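Local atomic coordinates of transcription elongation factor SPT6 (Candida glabrata, PDB entry 3PJP), a protein that binds the phosphorylated C-terminal repeat domain of RNA polymerase II through this tandem SH2 domain and probably acts as a histone H3-H4 chaperone during transcription elongation. Residues Y93-L104 and K165-L173; K50-H58 and S138-W146. All coordinates share one frame; numbering follows the deposited sequence.

Interaction 1 of 2, residues Y93-L104 and K165-L173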
loop_
_atom_site.group_PDB
_atom_site.type_symbol
_atom_site.label_atom_id
_atom_site.label_comp_id
_atom_site.label_asym_id
_atom_site.label_seq_id
_atom_site.Cartn_x
_atom_site.Cartn_y
_atom_site.Cartn_z
ATOM N N TYR A 93 11.026 2.239 6.364
ATOM C CA TYR A 93 9.651 1.788 6.176
ATOM C C TYR A 93 8.846 2.778 5.341
ATOM O O TYR A 93 8.426 2.469 4.226
ATOM C CB TYR A 93 8.947 1.564 7.518
ATOM C CG TYR A 93 7.496 1.141 7.358
ATOM C CD1 TYR A 93 7.155 -0.198 7.226
ATOM C CD2 TYR A 93 6.478 2.082 7.319
ATOM C CE1 TYR A 93 5.834 -0.586 7.069
ATOM C CE2 TYR A 93 5.169 1.706 7.167
ATOM C CZ TYR A 93 4.853 0.369 7.037
ATOM O OH TYR A 93 3.540 -0.003 6.883
ATOM N N LEU A 94 8.626 3.979 5.872
ATOM C CA LEU A 94 7.735 4.919 5.199
ATOM C C LEU A 94 8.244 5.407 3.841
ATOM O O LEU A 94 7.497 5.408 2.868
ATOM C CB LEU A 94 7.398 6.122 6.092
ATOM C CG LEU A 94 6.339 7.027 5.465
ATOM C CD1 LEU A 94 5.023 6.301 5.247
ATOM C CD2 LEU A 94 6.115 8.286 6.310
ATOM N N GLN A 95 9.490 5.854 3.771
ATOM C CA GLN A 95 10.013 6.376 2.512
ATOM C C GLN A 95 10.020 5.281 1.437
ATOM O O GLN A 95 9.880 5.564 0.248
ATOM C CB GLN A 95 11.392 7.025 2.701
ATOM C CG GLN A 95 11.293 8.468 3.218
ATOM C CD GLN A 95 12.621 9.044 3.695
ATOM O OE1 GLN A 95 13.693 8.545 3.351
ATOM N NE2 GLN A 95 12.549 10.105 4.498
ATOM N N ASN A 96 10.164 4.037 1.872
ATOM C CA ASN A 96 10.105 2.900 0.965
ATOM C C ASN A 96 8.724 2.691 0.393
ATOM O O ASN A 96 8.557 2.525 -0.811
ATOM C CB ASN A 96 10.546 1.625 1.669
ATOM C CG ASN A 96 11.933 1.234 1.292
ATOM O OD1 ASN A 96 12.306 1.315 0.121
ATOM N ND2 ASN A 96 12.728 0.816 2.277
ATOM N N LYS A 97 7.744 2.653 1.281
ATOM C CA LYS A 97 6.357 2.544 0.874
ATOM C C LYS A 97 5.965 3.658 -0.100
ATOM O O LYS A 97 5.252 3.418 -1.078
ATOM C CB LYS A 97 5.466 2.544 2.107
ATOM C CG LYS A 97 4.343 1.568 2.048
ATOM C CD LYS A 97 3.637 1.444 3.380
ATOM C CE LYS A 97 2.613 0.324 3.311
ATOM N NZ LYS A 97 1.996 0.066 4.633
ATOM N N ILE A 98 6.398 4.886 0.181
ATOM C CA ILE A 98 6.127 5.991 -0.735
ATOM C C ILE A 98 6.797 5.797 -2.084
ATOM O O ILE A 98 6.195 6.030 -3.129
ATOM C CB ILE A 98 6.558 7.336 -0.125
ATOM C CG1 ILE A 98 5.711 7.637 1.109
ATOM C CG2 ILE A 98 6.435 8.475 -1.160
ATOM C CD1 ILE A 98 6.298 8.756 1.967
ATOM N N ARG A 99 8.056 5.365 -2.068
ATOM C CA ARG A 99 8.787 5.032 -3.284
ATOM C C ARG A 99 8.003 4.039 -4.139
ATOM O O ARG A 99 7.833 4.214 -5.345
ATOM C CB ARG A 99 10.144 4.434 -2.886
ATOM C CG ARG A 99 10.953 3.812 -4.005
ATOM C CD ARG A 99 12.270 3.263 -3.454
ATOM N NE ARG A 99 12.056 2.087 -2.613
ATOM C CZ ARG A 99 11.882 0.866 -3.101
ATOM N NH1 ARG A 99 11.889 0.683 -4.414
ATOM N NH2 ARG A 99 11.691 -0.162 -2.281
ATOM N N LEU A 100 7.544 2.977 -3.490
ATOM C CA LEU A 100 6.863 1.892 -4.194
ATOM C C LEU A 100 5.501 2.349 -4.723
ATOM O O LEU A 100 5.098 1.962 -5.823
ATOM C CB LEU A 100 6.754 0.653 -3.298
ATOM C CG LEU A 100 8.104 -0.052 -3.032
ATOM C CD1 LEU A 100 8.029 -0.947 -1.792
ATOM C CD2 LEU A 100 8.575 -0.860 -4.251
ATOM N N LEU A 101 4.805 3.189 -3.956
ATOM C CA LEU A 101 3.517 3.711 -4.408
ATOM C C LEU A 101 3.736 4.486 -5.698
ATOM O O LEU A 101 2.999 4.327 -6.672
ATOM C CB LEU A 101 2.905 4.635 -3.350
ATOM C CG LEU A 101 1.648 5.415 -3.751
ATOM C CD1 LEU A 101 0.573 4.440 -4.237
ATOM C CD2 LEU A 101 1.154 6.275 -2.582
ATOM N N ASN A 102 4.761 5.330 -5.708
ATOM C CA ASN A 102 5.043 6.101 -6.910
ATOM C C ASN A 102 5.498 5.224 -8.072
ATOM O O ASN A 102 5.154 5.498 -9.223
ATOM C CB ASN A 102 6.054 7.215 -6.629
ATOM C CG ASN A 102 5.420 8.408 -5.914
ATOM O OD1 ASN A 102 4.339 8.859 -6.282
ATOM N ND2 ASN A 102 6.083 8.903 -4.882
ATOM N N GLU A 103 6.255 4.168 -7.777
ATOM C CA GLU A 103 6.671 3.218 -8.819
ATOM C C GLU A 103 5.452 2.627 -9.527
ATOM O O GLU A 103 5.399 2.578 -10.759
ATOM C CB GLU A 103 7.544 2.096 -8.241
ATOM C CG GLU A 103 8.225 1.233 -9.296
ATOM C CD GLU A 103 9.082 0.136 -8.696
ATOM O OE1 GLU A 103 9.683 0.368 -7.620
ATOM O OE2 GLU A 103 9.160 -0.955 -9.305
ATOM N N LEU A 104 4.474 2.183 -8.749
ATOM C CA LEU A 104 3.271 1.607 -9.356
ATOM C C LEU A 104 2.393 2.627 -10.098
ATOM O O LEU A 104 1.989 2.372 -11.233
ATOM C CB LEU A 104 2.470 0.752 -8.356
ATOM C CG LEU A 104 1.303 -0.083 -8.927
ATOM C CD1 LEU A 104 1.738 -0.873 -10.147
ATOM C CD2 LEU A 104 0.731 -1.022 -7.872
ATOM N N LYS A 165 -1.393 -5.754 -2.453
ATOM C CA LYS A 165 -1.201 -4.906 -1.269
ATOM C C LYS A 165 0.175 -4.251 -1.306
ATOM O O LYS A 165 1.197 -4.919 -1.488
ATOM C CB LYS A 165 -1.374 -5.725 0.017
ATOM C CG LYS A 165 -0.990 -4.972 1.315
ATOM C CD LYS A 165 -2.126 -4.171 1.887
ATOM C CE LYS A 165 -1.776 -3.690 3.301
ATOM N NZ LYS A 165 -2.855 -2.867 3.910
ATOM N N LEU A 166 0.188 -2.932 -1.153
ATOM C CA LEU A 166 1.444 -2.188 -1.066
ATOM C C LEU A 166 2.066 -2.467 0.290
ATOM O O LEU A 166 1.430 -2.244 1.319
ATOM C CB LEU A 166 1.145 -0.687 -1.182
ATOM C CG LEU A 166 2.352 0.231 -0.975
ATOM C CD1 LEU A 166 3.359 0.024 -2.087
ATOM C CD2 LEU A 166 1.911 1.714 -0.907
ATOM N N THR A 167 3.300 -2.966 0.304
ATOM C CA THR A 167 4.035 -3.100 1.564
ATOM C C THR A 167 5.322 -2.292 1.506
ATOM O O THR A 167 5.644 -1.689 0.484
ATOM C CB THR A 167 4.383 -4.560 1.895
ATOM O OG1 THR A 167 5.472 -4.981 1.066
ATOM C CG2 THR A 167 3.165 -5.475 1.685
ATOM N N HIS A 168 6.056 -2.257 2.611
ATOM C CA HIS A 168 7.317 -1.526 2.621
ATOM C C HIS A 168 8.426 -2.247 1.857
ATOM O O HIS A 168 9.470 -1.664 1.579
ATOM C CB HIS A 168 7.761 -1.184 4.052
ATOM C CG HIS A 168 8.171 -2.369 4.878
ATOM N ND1 HIS A 168 7.264 -3.233 5.451
ATOM C CD2 HIS A 168 9.396 -2.803 5.263
ATOM C CE1 HIS A 168 7.911 -4.160 6.137
ATOM N NE2 HIS A 168 9.206 -3.917 6.044
ATOM N N THR A 169 8.188 -3.506 1.492
ATOM C CA THR A 169 9.186 -4.282 0.760
ATOM C C THR A 169 8.787 -4.537 -0.690
ATOM O O THR A 169 9.609 -4.968 -1.491
ATOM C CB THR A 169 9.513 -5.625 1.452
ATOM O OG1 THR A 169 8.341 -6.444 1.522
ATOM C CG2 THR A 169 10.047 -5.383 2.865
ATOM N N GLY A 170 7.534 -4.258 -1.041
ATOM C CA GLY A 170 7.111 -4.490 -2.409
ATOM C C GLY A 170 5.608 -4.600 -2.533
ATOM O O GLY A 170 4.867 -4.005 -1.749
ATOM N N PHE A 171 5.170 -5.396 -3.502
ATOM C CA PHE A 171 3.757 -5.531 -3.835
ATOM C C PHE A 171 3.325 -6.966 -3.590
ATOM O O PHE A 171 3.802 -7.899 -4.273
ATOM C CB PHE A 171 3.535 -5.146 -5.300
ATOM C CG PHE A 171 4.162 -3.845 -5.675
ATOM C CD1 PHE A 171 3.499 -2.649 -5.422
ATOM C CD2 PHE A 171 5.422 -3.802 -6.254
ATOM C CE1 PHE A 171 4.082 -1.435 -5.751
ATOM C CE2 PHE A 171 6.016 -2.603 -6.594
ATOM C CZ PHE A 171 5.342 -1.405 -6.341
ATOM N N PHE A 172 2.467 -7.167 -2.597
ATOM C CA PHE A 172 2.031 -8.515 -2.269
ATOM C C PHE A 172 0.892 -8.945 -3.180
ATOM O O PHE A 172 -0.147 -8.294 -3.253
ATOM C CB PHE A 172 1.624 -8.648 -0.799
ATOM C CG PHE A 172 1.244 -10.047 -0.408
ATOM C CD1 PHE A 172 2.217 -10.963 -0.021
ATOM C CD2 PHE A 172 -0.078 -10.456 -0.454
ATOM C CE1 PHE A 172 1.868 -12.262 0.326
ATOM C CE2 PHE A 172 -0.432 -11.757 -0.113
ATOM C CZ PHE A 172 0.534 -12.656 0.278
ATOM N N LEU A 173 1.138 -10.026 -3.905
ATOM C CA LEU A 173 0.125 -10.650 -4.750
ATOM C C LEU A 173 0.116 -12.155 -4.499
ATOM O O LEU A 173 1.061 -12.869 -4.889
ATOM C CB LEU A 173 0.394 -10.351 -6.230
ATOM C CG LEU A 173 -0.547 -11.050 -7.217
ATOM C CD1 LEU A 173 -1.986 -10.616 -6.961
ATOM C CD2 LEU A 173 -0.144 -10.772 -8.662
#

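Interaction 2 of 2, residues K50-H58 and S138-W146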
loop_
_atom_site.group_PDB
_atom_site.type_symbol
_atom_site.label_atom_id
_atom_site.label_comp_id
_atom_site.label_asym_id
_atom_site.label_seq_id
_atom_site.Cartn_x
_atom_site.Cartn_y
_atom_site.Cartn_z
ATOM N N LYS A 50 -0.518 10.289 3.642
ATOM C CA LYS A 50 -1.422 10.571 2.532
ATOM C C LYS A 50 -0.970 9.885 1.247
ATOM O O LYS A 50 0.145 10.090 0.780
ATOM C CB LYS A 50 -1.560 12.080 2.301
ATOM C CG LYS A 50 -2.558 12.431 1.195
ATOM C CD LYS A 50 -2.625 13.940 0.931
ATOM C CE LYS A 50 -3.627 14.224 -0.190
ATOM N NZ LYS A 50 -3.807 15.675 -0.457
ATOM N N LEU A 51 -1.850 9.071 0.675
ATOM C CA LEU A 51 -1.543 8.381 -0.570
ATOM C C LEU A 51 -2.021 9.175 -1.776
ATOM O O LEU A 51 -1.398 9.150 -2.835
ATOM C CB LEU A 51 -2.224 7.011 -0.612
ATOM C CG LEU A 51 -1.611 5.886 0.230
ATOM C CD1 LEU A 51 -1.961 6.044 1.697
ATOM C CD2 LEU A 51 -2.094 4.527 -0.288
ATOM N N ASP A 52 -3.161 9.840 -1.619
ATOM C CA ASP A 52 -3.824 10.509 -2.729
ATOM C C ASP A 52 -4.941 11.385 -2.176
ATOM O O ASP A 52 -5.183 11.398 -0.973
ATOM C CB ASP A 52 -4.409 9.457 -3.677
ATOM C CG ASP A 52 -4.478 9.934 -5.116
ATOM O OD1 ASP A 52 -3.468 9.785 -5.839
ATOM O OD2 ASP A 52 -5.542 10.442 -5.526
ATOM N N LYS A 53 -5.647 12.079 -3.064
ATOM C CA LYS A 53 -6.783 12.903 -2.652
ATOM C C LYS A 53 -7.740 12.126 -1.747
ATOM O O LYS A 53 -8.284 11.094 -2.135
ATOM C CB LYS A 53 -7.528 13.455 -3.870
ATOM C CG LYS A 53 -8.755 14.298 -3.527
ATOM C CD LYS A 53 -9.365 14.921 -4.779
ATOM C CE LYS A 53 -10.761 15.488 -4.516
ATOM N NZ LYS A 53 -10.741 16.663 -3.599
ATOM N N ASP A 54 -7.923 12.628 -0.531
ATOM C CA ASP A 54 -8.809 12.003 0.445
ATOM C C ASP A 54 -8.519 10.520 0.679
ATOM O O ASP A 54 -9.412 9.760 1.070
ATOM C CB ASP A 54 -10.271 12.221 0.034
ATOM C CG ASP A 54 -10.636 13.707 -0.045
ATOM O OD1 ASP A 54 -10.062 14.509 0.729
ATOM O OD2 ASP A 54 -11.485 14.081 -0.887
ATOM N N LEU A 55 -7.271 10.108 0.452
ATOM C CA LEU A 55 -6.886 8.707 0.623
ATOM C C LEU A 55 -5.706 8.593 1.587
ATOM O O LEU A 55 -4.593 9.028 1.281
ATOM C CB LEU A 55 -6.549 8.069 -0.733
ATOM C CG LEU A 55 -6.278 6.562 -0.760
ATOM C CD1 LEU A 55 -7.516 5.762 -0.363
ATOM C CD2 LEU A 55 -5.781 6.122 -2.128
ATOM N N PHE A 56 -5.963 8.037 2.767
ATOM C CA PHE A 56 -4.948 7.991 3.812
ATOM C C PHE A 56 -4.806 6.608 4.391
ATOM O O PHE A 56 -5.790 5.869 4.530
ATOM C CB PHE A 56 -5.306 8.925 4.965
ATOM C CG PHE A 56 -5.783 10.263 4.527
ATOM C CD1 PHE A 56 -4.884 11.301 4.330
ATOM C CD2 PHE A 56 -7.131 10.490 4.304
ATOM C CE1 PHE A 56 -5.337 12.558 3.926
ATOM C CE2 PHE A 56 -7.578 11.734 3.905
ATOM C CZ PHE A 56 -6.680 12.760 3.706
ATOM N N GLN A 57 -3.579 6.283 4.774
ATOM C CA GLN A 57 -3.326 5.032 5.456
ATOM C C GLN A 57 -2.855 5.265 6.876
ATOM O O GLN A 57 -2.042 6.158 7.140
ATOM C CB GLN A 57 -2.310 4.195 4.681
ATOM C CG GLN A 57 -1.934 2.906 5.374
ATOM C CD GLN A 57 -1.048 2.040 4.516
ATOM O OE1 GLN A 57 0.162 2.259 4.427
ATOM N NE2 GLN A 57 -1.651 1.060 3.851
ATOM N N HIS A 58 -3.372 4.454 7.789
ATOM C CA HIS A 58 -2.939 4.472 9.174
ATOM C C HIS A 58 -2.119 3.218 9.463
ATOM O O HIS A 58 -2.563 2.094 9.196
ATOM C CB HIS A 58 -4.154 4.566 10.091
ATOM C CG HIS A 58 -5.037 5.741 9.798
ATOM N ND1 HIS A 58 -4.861 6.970 10.400
ATOM C CD2 HIS A 58 -6.100 5.876 8.971
ATOM C CE1 HIS A 58 -5.782 7.810 9.959
ATOM N NE2 HIS A 58 -6.548 7.172 9.091
ATOM N N SER A 138 -5.078 -0.393 -10.714
ATOM C CA SER A 138 -5.730 0.838 -10.282
ATOM C C SER A 138 -5.820 0.897 -8.755
ATOM O O SER A 138 -5.635 -0.102 -8.066
ATOM C CB SER A 138 -7.119 0.961 -10.926
ATOM O OG SER A 138 -7.946 -0.110 -10.524
ATOM N N LEU A 139 -6.076 2.086 -8.211
ATOM C CA LEU A 139 -6.121 2.239 -6.771
ATOM C C LEU A 139 -7.419 1.737 -6.166
ATOM O O LEU A 139 -8.502 1.981 -6.694
ATOM C CB LEU A 139 -5.905 3.701 -6.391
ATOM C CG LEU A 139 -4.442 4.124 -6.274
ATOM C CD1 LEU A 139 -4.328 5.648 -6.232
ATOM C CD2 LEU A 139 -3.820 3.504 -5.033
ATOM N N ASN A 140 -7.299 1.016 -5.058
ATOM C CA ASN A 140 -8.458 0.611 -4.272
ATOM C C ASN A 140 -8.774 1.736 -3.299
ATOM O O ASN A 140 -8.116 1.894 -2.275
ATOM C CB ASN A 140 -8.162 -0.691 -3.518
ATOM C CG ASN A 140 -9.402 -1.284 -2.838
ATOM O OD1 ASN A 140 -10.294 -0.553 -2.379
ATOM N ND2 ASN A 140 -9.461 -2.609 -2.773
ATOM N N TYR A 141 -9.796 2.519 -3.621
ATOM C CA TYR A 141 -10.053 3.725 -2.851
ATOM C C TYR A 141 -10.749 3.454 -1.526
ATOM O O TYR A 141 -10.759 4.304 -0.638
ATOM C CB TYR A 141 -10.828 4.747 -3.686
ATOM C CG TYR A 141 -10.032 5.301 -4.849
ATOM C CD1 TYR A 141 -10.164 4.768 -6.123
ATOM C CD2 TYR A 141 -9.134 6.345 -4.667
ATOM C CE1 TYR A 141 -9.432 5.264 -7.187
ATOM C CE2 TYR A 141 -8.395 6.848 -5.722
ATOM C CZ TYR A 141 -8.547 6.304 -6.981
ATOM O OH TYR A 141 -7.814 6.799 -8.041
ATOM N N GLU A 142 -11.333 2.274 -1.377
ATOM C CA GLU A 142 -12.036 1.953 -0.142
ATOM C C GLU A 142 -11.168 1.201 0.859
ATOM O O GLU A 142 -11.526 1.068 2.028
ATOM C CB GLU A 142 -13.320 1.175 -0.441
ATOM C CG GLU A 142 -14.390 2.012 -1.148
ATOM C CD GLU A 142 -14.073 2.242 -2.615
ATOM O OE1 GLU A 142 -14.485 3.287 -3.168
ATOM O OE2 GLU A 142 -13.417 1.365 -3.215
ATOM N N ASN A 143 -10.026 0.706 0.399
ATOM C CA ASN A 143 -9.111 -0.005 1.271
ATOM C C ASN A 143 -7.722 0.545 1.026
ATOM O O ASN A 143 -6.962 -0.023 0.246
ATOM C CB ASN A 143 -9.147 -1.503 0.978
ATOM C CG ASN A 143 -10.542 -2.073 1.095
ATOM O OD1 ASN A 143 -10.912 -2.632 2.124
ATOM N ND2 ASN A 143 -11.336 -1.896 0.053
ATOM N N PRO A 144 -7.398 1.681 1.663
ATOM C CA PRO A 144 -6.159 2.395 1.351
ATOM C C PRO A 144 -4.915 1.531 1.459
ATOM O O PRO A 144 -4.692 0.841 2.456
ATOM C CB PRO A 144 -6.113 3.501 2.414
ATOM C CG PRO A 144 -7.537 3.734 2.766
ATOM C CD PRO A 144 -8.188 2.378 2.694
ATOM N N GLY A 145 -4.108 1.578 0.415
ATOM C CA GLY A 145 -2.899 0.788 0.355
ATOM C C GLY A 145 -3.031 -0.432 -0.525
ATOM O O GLY A 145 -2.044 -1.100 -0.775
ATOM N N TRP A 146 -4.246 -0.718 -0.989
ATOM C CA TRP A 146 -4.464 -1.835 -1.916
ATOM C C TRP A 146 -4.614 -1.302 -3.330
ATOM O O TRP A 146 -4.980 -0.146 -3.536
ATOM C CB TRP A 146 -5.708 -2.648 -1.546
ATOM C CG TRP A 146 -5.548 -3.531 -0.340
ATOM C CD1 TRP A 146 -5.725 -3.178 0.964
ATOM C CD2 TRP A 146 -5.200 -4.911 -0.339
ATOM N NE1 TRP A 146 -5.502 -4.257 1.783
ATOM C CE2 TRP A 146 -5.183 -5.337 1.003
ATOM C CE3 TRP A 146 -4.903 -5.834 -1.345
ATOM C CZ2 TRP A 146 -4.871 -6.646 1.364
ATOM C CZ3 TRP A 146 -4.579 -7.130 -0.982
ATOM C CH2 TRP A 146 -4.563 -7.522 0.361
HETATM O O HOH W 1 -0.700 -0.893 2.089
#

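Interaction 1 of 2, residues Y93-L104 and K165-L173
Tyr93 CD1 lies over one face of the His168 imidazole, 3.4 Å from its CG, and Thr169 CG2 sits 3.5 Å above the opposite face, toward the rim. The ring planes of Tyr93 and His168 are inclined by 39° with centroids 4.9 Å apart, an oblique aromatic pair. CG of His168 sits between backbone N and carbonyl carbon (chi1 69°), which places the imidazole beside Tyr93; the side chains cross at about a right angle. The Phe171 ring presents its edge to the helix: Leu100 O lies in the ring plane, 3.4 Å from Phe171 CZ, while Leu104 CB approaches obliquely. These contacts join helix 86-105 to the turn between strands 159-166 and 171-173, across the interface of the two SH2 domains. No hydrogen bond crosses between the segments, so carbon packing carries the fit. Leu100 is central: its CD1 enters the turn, 3.4 Å from Gly170 N, and its CB meets Leu166 CD1 at 3.7 Å. Leu166 CD2 reaches the aliphatic part of Lys97, whose NZ donates to Tyr93 OH (2.7 Å) and forms a salt bridge with Glu79, which also hydrogen-bonds that hydroxyl. Thr169 N donates to Thr167 OG1, an ST turn, and Asn177 also bonds that hydroxyl.

Interaction 2 of 2, residues K50-H58 and S138-W146
Two beta turns meet where the paired SH2 domains abut: the type II turn Asp52-Leu55, which links strands 44-52 and 55-64, and the type II turn Asn143-Trp146, which leads into strand 146-152. Leu51 and Asp52 both face Leu55 in a classic beta bulge, and all three of these residues direct their CB atoms toward segment 138-146. Leu55 fills the middle. With its CG opposite the backbone N (chi1 -173°), it sends CD1 to Pro144 CG at 3.7 Å and to Tyr141 O at 3.6 Å, while CD2 approaches the Tyr141 ring obliquely. Pro144 crosses Leu55 at a slant and also presses CB against Phe56 O, 3.2 Å away, evidence of close packing. Leu51 covers the next peptide, its CD2 3.6 Å from Gly145 N. The polar link is slight: the extended Gln57 chain brings NE2 to Pro144 O at 3.4 Å, a weak hydrogen bond bent to 138°. A water adds a second link, accepting from Gln57 NE2 at 2.8 Å and donating to Gly145 O. On the Asn143 side, Asn140 OD1 receives the nearly straight bond from Asn143 ND2 (3.0 Å, 179°), which ties the loop to itself. The other end of the Gln57 amide, OE1, accepts from Trp49 of strand 44-52. Arg30 forms a salt bridge with Asp52, Phe56 packs on helix 18-25, and Leu139 rests on Phe147 of strand 146-152.

In the fold
From the N terminus, the chain first supplies 50-58 in the first six-stranded sheet, then 93-104 on helix 86-105. It next enters the second sheet, where 138-146 returns to 50-58 and closes interaction 2 across 79 intervening residues. Further on, 165-173 comes back to the helix, closing interaction 1 across 60. The segments alternate, so the two loops cross. Their centres are 13 Å apart, and probable hydrogen bonds join them: Lys97 NZ lies 2.9 Å from Gln57 OE1, and Leu166 N lies 2.9 Å from Gly145 O. Together they tie the first sheet and its helix to the second sheet.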